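Long-range contacts in diaminopropionate ammonia-lyase (PDB 4D9I), which uses pyridoxal 5'-phosphate to break both isomers of 2,3-diaminopropionate down to pyruvate and ammonia by alpha,beta-elimination: residues L228-V233 against I374-D379; A287-G292 against G337-V342. All coordinates share one frame; numbering follows the deposited sequence.

Contact 1: residues L228-V233 against I374-D379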
ATOM      1  N   LEU B 228      -6.789  10.711 -18.599  1.00 21.59           N
ATOM      2  CA  LEU B 228      -6.752  11.686 -17.533  1.00 21.84           C
ATOM      3  C   LEU B 228      -5.358  12.277 -17.487  1.00 21.17           C
ATOM      4  O   LEU B 228      -4.359  11.548 -17.418  1.00 20.87           O
ATOM      5  CB  LEU B 228      -7.157  11.076 -16.183  1.00 21.84           C
ATOM      6  CG  LEU B 228      -8.692  11.086 -15.977  1.00 23.24           C
ATOM      7  CD1 LEU B 228      -9.356   9.990 -16.804  1.00 23.63           C
ATOM      8  CD2 LEU B 228      -9.090  10.936 -14.508  1.00 23.79           C
ATOM      9  N   LEU B 229      -5.295  13.597 -17.537  1.00 21.40           N
ATOM     10  CA  LEU B 229      -4.026  14.287 -17.560  1.00 20.54           C
ATOM     11  C   LEU B 229      -4.007  15.356 -16.470  1.00 21.39           C
ATOM     12  O   LEU B 229      -4.750  16.343 -16.540  1.00 22.43           O
ATOM     13  CB  LEU B 229      -3.794  14.907 -18.964  1.00 20.68           C
ATOM     14  CG  LEU B 229      -3.631  13.934 -20.149  1.00 20.35           C
ATOM     15  CD1 LEU B 229      -3.656  14.686 -21.490  1.00 21.30           C
ATOM     16  CD2 LEU B 229      -2.338  13.129 -20.009  1.00 19.10           C
ATOM     17  N   GLN B 230      -3.153  15.170 -15.471  1.00 20.96           N
ATOM     18  CA  GLN B 230      -2.973  16.179 -14.430  1.00 21.96           C
ATOM     19  C   GLN B 230      -2.233  17.382 -15.007  1.00 22.48           C
ATOM     20  O   GLN B 230      -1.358  17.218 -15.854  1.00 22.01           O
ATOM     21  CB  GLN B 230      -2.239  15.621 -13.197  1.00 21.30           C
ATOM     22  CG  GLN B 230      -0.846  15.032 -13.432  1.00 20.46           C
ATOM     23  CD  GLN B 230      -0.903  13.548 -13.781  1.00 19.56           C
ATOM     24  OE1 GLN B 230      -1.314  13.185 -14.874  1.00 19.51           O
ATOM     25  NE2 GLN B 230      -0.499  12.696 -12.851  1.00 19.07           N
ATOM     26  N   ALA B 231      -2.589  18.584 -14.566  1.00 24.27           N
ATOM     27  CA  ALA B 231      -2.029  19.787 -15.191  1.00 25.75           C
ATOM     28  C   ALA B 231      -1.637  20.847 -14.199  1.00 27.49           C
ATOM     29  O   ALA B 231      -2.471  21.328 -13.416  1.00 29.39           O
ATOM     30  CB  ALA B 231      -3.005  20.361 -16.200  1.00 26.78           C
ATOM     31  N   GLY B 232      -0.360  21.210 -14.234  1.00 27.53           N
ATOM     32  CA  GLY B 232       0.134  22.357 -13.490  1.00 29.35           C
ATOM     33  C   GLY B 232      -0.127  23.554 -14.373  1.00 31.05           C
ATOM     34  O   GLY B 232      -1.227  24.103 -14.361  1.00 32.66           O
ATOM     35  N   VAL B 233       0.877  23.925 -15.174  1.00 30.75           N
ATOM     36  CA  VAL B 233       0.675  24.915 -16.245  1.00 32.29           C
ATOM     37  C   VAL B 233       0.140  24.278 -17.523  1.00 31.38           C
ATOM     38  O   VAL B 233      -0.283  24.988 -18.438  1.00 33.33           O
ATOM     39  CB  VAL B 233       1.956  25.696 -16.610  1.00 32.85           C
ATOM     40  CG1 VAL B 233       2.373  26.615 -15.456  1.00 34.84           C
ATOM     41  CG2 VAL B 233       3.074  24.750 -17.036  1.00 30.50           C
ATOM     42  N   ILE B 374      -1.652   8.761 -16.391  1.00 18.21           N
ATOM     43  CA  ILE B 374      -0.223   8.973 -16.313  1.00 17.76           C
ATOM     44  C   ILE B 374       0.202   9.185 -14.865  1.00 17.35           C
ATOM     45  O   ILE B 374      -0.290  10.105 -14.197  1.00 17.62           O
ATOM     46  CB  ILE B 374       0.245  10.181 -17.174  1.00 18.46           C
ATOM     47  CG1 ILE B 374      -0.421  10.197 -18.560  1.00 18.90           C
ATOM     48  CG2 ILE B 374       1.771  10.222 -17.223  1.00 18.64           C
ATOM     49  CD1 ILE B 374      -0.066   9.060 -19.524  1.00 19.10           C
ATOM     50  N   SER B 375       1.093   8.321 -14.383  1.00 16.67           N
ATOM     51  CA  SER B 375       1.741   8.542 -13.107  1.00 17.05           C
ATOM     52  C   SER B 375       3.037   9.270 -13.388  1.00 17.46           C
ATOM     53  O   SER B 375       4.047   8.671 -13.785  1.00 17.78           O
ATOM     54  CB  SER B 375       2.018   7.236 -12.362  1.00 16.57           C
ATOM     55  OG  SER B 375       2.435   7.558 -11.055  1.00 17.06           O
ATOM     56  N   THR B 376       3.004  10.579 -13.185  1.00 18.04           N
ATOM     57  CA  THR B 376       4.111  11.452 -13.632  1.00 18.69           C
ATOM     58  C   THR B 376       5.347  11.388 -12.747  1.00 19.26           C
ATOM     59  O   THR B 376       6.440  11.771 -13.184  1.00 19.82           O
ATOM     60  CB  THR B 376       3.636  12.911 -13.704  1.00 19.54           C
ATOM     61  OG1 THR B 376       2.900  13.194 -12.505  1.00 19.34           O
ATOM     62  CG2 THR B 376       2.748  13.117 -14.926  1.00 19.22           C
ATOM     63  N   GLU B 377       5.197  10.916 -11.505  1.00 19.19           N
ATOM     64  CA  GLU B 377       6.350  10.791 -10.615  1.00 20.09           C
ATOM     65  C   GLU B 377       6.142   9.691  -9.597  1.00 19.77           C
ATOM     66  O   GLU B 377       4.999   9.363  -9.273  1.00 19.27           O
ATOM     67  CB  GLU B 377       6.629  12.115  -9.866  1.00 21.64           C
ATOM     68  CG  GLU B 377       5.464  12.587  -8.990  1.00 22.12           C
ATOM     69  CD  GLU B 377       5.858  13.650  -7.957  1.00 24.27           C
ATOM     70  OE1 GLU B 377       6.978  14.235  -8.021  1.00 25.50           O
ATOM     71  OE2 GLU B 377       5.014  13.916  -7.069  1.00 24.67           O
ATOM     72  N   GLY B 378       7.245   9.143  -9.086  1.00 20.38           N
ATOM     73  CA  GLY B 378       7.188   8.260  -7.928  1.00 20.72           C
ATOM     74  C   GLY B 378       7.301   9.068  -6.645  1.00 22.22           C
ATOM     75  O   GLY B 378       6.910  10.248  -6.600  1.00 22.35           O
ATOM     76  N   ASP B 379       7.880   8.443  -5.622  1.00 23.23           N
ATOM     77  CA  ASP B 379       8.031   9.048  -4.309  1.00 25.09           C
ATOM     78  C   ASP B 379       9.224  10.010  -4.262  1.00 26.47           C
ATOM     79  O   ASP B 379      10.233   9.759  -3.587  1.00 27.71           O
ATOM     80  CB  ASP B 379       8.151   7.956  -3.231  1.00 26.08           C
ATOM     81  CG  ASP B 379       9.242   6.944  -3.538  1.00 27.55           C
ATOM     82  OD1 ASP B 379       9.749   6.922  -4.682  1.00 28.58           O
ATOM     83  OD2 ASP B 379       9.590   6.154  -2.643  1.00 29.11           O
TER
HETATM   84  O   HOH W   1      -3.038  10.851 -15.104  1.00 16.52           O
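Gln230 meets Ile374 through its terminal amide: NE2 donates to the carbonyl O of Ile374 at 2.9 Å with an N-H...O angle of 153°, and the acceptor lies close to the plane of the amide. Its CG sits between the backbone N and carbonyl carbon (chi1 58°), and the bend at chi2 (-89°) carries CD across to the other strand. Thr376 comes to the same amide tip to tip, with CG2 3.9 Å from Gln230 CD; its OG1 is 3.5 Å from NE2, but at an angle too poor for a hydrogen bond. On the other end of the amide, water 1 is hydrogen-bonded to Gln230 OE1 at 2.9 Å. It also takes the N-H of Ile374 (N to water 2.8 Å) and reaches Leu228 O at 2.8 Å, its protons being outnumbered by the acceptors around it. The water thus fills in where Leu228 O and Ile374 N, 4.0 Å apart, do not pair directly. The side chains of Leu229 and Ile374 run alongside each other in the same direction and touch at Leu229 CD2 and Ile374 CG1 (3.8 Å). Strands 226-230 and 370-375 are parallel neighbours in the central sheet of this fold type II enzyme, and the first of them leads into the phosphate-binding loop, where Gly232 N and Val233 N hydrogen-bond to phosphate oxygens of the pyridoxal-lysine at position 77. A leucine in place of Gln230 would probably leave Ile374 O without its amide donor and water 1 without the OE1 acceptor, inside a buried interface. Farther out, Leu229 packs on Met236, Val240 and Leu241 of helix 235-248, and the amide is positioned by helix 338-352, where Ser339 O takes a second bond from NE2 and Val342 packs against Gln230.

Contact 2: residues A287-G292 against G337-V342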
ATOM      1  N   ALA B 287       3.666  19.540  -5.223  1.00 40.57           N
ATOM      2  CA  ALA B 287       4.797  19.795  -6.116  1.00 40.24           C
ATOM      3  C   ALA B 287       4.539  19.206  -7.508  1.00 37.94           C
ATOM      4  O   ALA B 287       4.077  18.071  -7.634  1.00 35.39           O
ATOM      5  CB  ALA B 287       6.086  19.250  -5.508  1.00 41.05           C
ATOM      6  N   GLY B 288       4.806  19.992  -8.549  1.00 37.63           N
ATOM      7  CA  GLY B 288       4.551  19.536  -9.912  1.00 36.91           C
ATOM      8  C   GLY B 288       3.292  20.126 -10.517  1.00 37.40           C
ATOM      9  O   GLY B 288       3.217  20.347 -11.735  1.00 38.65           O
ATOM     10  N   LEU B 289       2.297  20.409  -9.684  1.00 36.93           N
ATOM     11  CA  LEU B 289       1.049  20.946 -10.224  1.00 37.00           C
ATOM     12  C   LEU B 289       0.795  22.414  -9.873  1.00 39.69           C
ATOM     13  O   LEU B 289      -0.360  22.837  -9.786  1.00 40.73           O
ATOM     14  CB  LEU B 289      -0.149  20.039  -9.868  1.00 34.53           C
ATOM     15  CG  LEU B 289      -0.088  18.603 -10.412  1.00 31.36           C
ATOM     16  CD1 LEU B 289      -1.260  17.772  -9.894  1.00 30.47           C
ATOM     17  CD2 LEU B 289       0.002  18.535 -11.933  1.00 30.88           C
ATOM     18  N   ALA B 290       1.871  23.187  -9.698  1.00 41.24           N
ATOM     19  CA  ALA B 290       1.748  24.620  -9.456  1.00 44.33           C
ATOM     20  C   ALA B 290       1.369  25.329 -10.748  1.00 44.76           C
ATOM     21  O   ALA B 290       1.764  24.913 -11.845  1.00 43.59           O
ATOM     22  CB  ALA B 290       3.040  25.203  -8.884  1.00 46.06           C
ATOM     23  N   CYS B 291       0.593  26.396 -10.615  1.00 46.81           N
ATOM     24  CA  CYS B 291       0.242  27.216 -11.756  1.00 48.18           C
ATOM     25  C   CYS B 291       0.085  28.689 -11.370  1.00 51.88           C
ATOM     26  O   CYS B 291      -0.637  29.019 -10.437  1.00 54.51           O
ATOM     27  CB  CYS B 291      -1.035  26.701 -12.430  1.00 46.35           C
ATOM     28  SG  CYS B 291      -1.378  27.539 -14.004  1.00 47.91           S
ATOM     29  N   GLY B 292       0.775  29.563 -12.086  1.00 53.44           N
ATOM     30  CA  GLY B 292       0.525  31.000 -11.985  1.00 57.04           C
ATOM     31  C   GLY B 292      -0.536  31.345 -13.015  1.00 57.39           C
ATOM     32  O   GLY B 292      -1.656  31.742 -12.681  1.00 59.58           O
ATOM     33  N   GLY B 337       3.796   9.636  -6.591  1.00 20.08           N
ATOM     34  CA  GLY B 337       3.824  10.818  -5.727  1.00 21.95           C
ATOM     35  C   GLY B 337       2.497  11.547  -5.755  1.00 22.09           C
ATOM     36  O   GLY B 337       1.613  11.199  -6.525  1.00 20.80           O
ATOM     37  N   GLU B 338       2.369  12.590  -4.949  1.00 23.91           N
ATOM     38  CA  GLU B 338       1.096  13.307  -4.856  1.00 24.73           C
ATOM     39  C   GLU B 338       0.534  13.770  -6.216  1.00 23.95           C
ATOM     40  O   GLU B 338      -0.614  13.431  -6.583  1.00 23.33           O
ATOM     41  CB  GLU B 338       1.212  14.478  -3.884  1.00 27.14           C
ATOM     42  CG  GLU B 338      -0.145  14.999  -3.456  1.00 29.09           C
ATOM     43  CD  GLU B 338      -0.042  16.027  -2.355  1.00 32.39           C
ATOM     44  OE1 GLU B 338       1.076  16.455  -2.038  1.00 33.60           O
ATOM     45  OE2 GLU B 338      -1.084  16.419  -1.807  1.00 35.15           O
ATOM     46  N   SER B 339       1.356  14.500  -6.965  1.00 23.54           N
ATOM     47  CA  SER B 339       0.993  14.920  -8.309  1.00 23.23           C
ATOM     48  C   SER B 339       0.935  13.793  -9.340  1.00 21.26           C
ATOM     49  O   SER B 339       0.202  13.896 -10.325  1.00 21.04           O
ATOM     50  CB  SER B 339       1.944  16.016  -8.801  1.00 24.21           C
ATOM     51  OG  SER B 339       1.731  17.180  -8.038  1.00 25.96           O
ATOM     52  N   GLY B 340       1.740  12.758  -9.141  1.00 20.11           N
ATOM     53  CA  GLY B 340       1.713  11.604 -10.024  1.00 18.65           C
ATOM     54  C   GLY B 340       0.400  10.837  -9.985  1.00 17.81           C
ATOM     55  O   GLY B 340       0.004  10.250 -10.984  1.00 16.79           O
ATOM     56  N   ALA B 341      -0.267  10.859  -8.828  1.00 18.14           N
ATOM     57  CA  ALA B 341      -1.368   9.943  -8.547  1.00 17.72           C
ATOM     58  C   ALA B 341      -2.782  10.509  -8.717  1.00 18.16           C
ATOM     59  O   ALA B 341      -3.751   9.758  -8.649  1.00 17.98           O
ATOM     60  CB  ALA B 341      -1.204   9.343  -7.145  1.00 17.75           C
ATOM     61  N   VAL B 342      -2.893  11.805  -8.990  1.00 19.03           N
ATOM     62  CA  VAL B 342      -4.166  12.513  -8.892  1.00 19.88           C
ATOM     63  C   VAL B 342      -5.182  12.094  -9.956  1.00 19.37           C
ATOM     64  O   VAL B 342      -6.376  12.108  -9.684  1.00 19.69           O
ATOM     65  CB  VAL B 342      -3.985  14.057  -8.840  1.00 21.43           C
ATOM     66  CG1 VAL B 342      -3.593  14.630 -10.199  1.00 21.56           C
ATOM     67  CG2 VAL B 342      -5.240  14.735  -8.318  1.00 22.76           C
TER
HETATM   68  O   HOH W   2       3.776  15.889  -5.901  1.00 24.03           O
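Ala287 presents its carbonyl O to Ser339, whose OG donates to it from a position 46° above the plane of that carbonyl. The modelled separation of Ser339 OG and Ala287 O, 2.5 Å, is very short, so its exact value is doubtful. Water 2 backs the same join, donating to Ala287 O at 2.8 Å and accepting from Ser339 N at 3.0 Å. Gly288 follows with a positive phi of 103°; a CB here would jam against the carbonyl O of Ala287 and crowd Ser339 CB, so the absence of a side chain fits both the turn and the close approach. This bend belongs to the active site of the fold type II enzyme: Gly288 N bonds Asp120 OD1, the inferred proton acceptor for the L-substrate, and the carbonyls of Gly288 and Ala290 hold the amine of a bound Tris molecule, probably from the crystallisation liquor. Leu289 then turns toward the helix. With CG anti to its carbonyl carbon (chi1 -61°), it sets that atom 3.3 Å from Ser339 OG, while CD1 reaches Val342 CG1 at 3.9 Å, one helical turn on. Beyond it, Cys291 is tied by a disulfide to Cys265.

In the fold
The two contacts lie about 6 Å apart, centre to centre, close to the centre of the folded subunit. In sequence they are nested: 228-233 comes first, then 287-292 and 337-342, and 374-379 closes the outer loop. Contact 1 joins adjacent parallel strands of the seven-stranded sheet at their ends, the first strand leading into the phosphate-binding loop, whereas contact 2 sets an active-site loop against the start of helix 338-352. They also touch directly: Glu377 O is 3.0 Å from Gly337 N, probably a hydrogen bond, and Thr376 OG1 packs 3.2 Å from Gly340 CA. The same compact centre therefore carries the phosphate-binding loop and the loop beside Asp120.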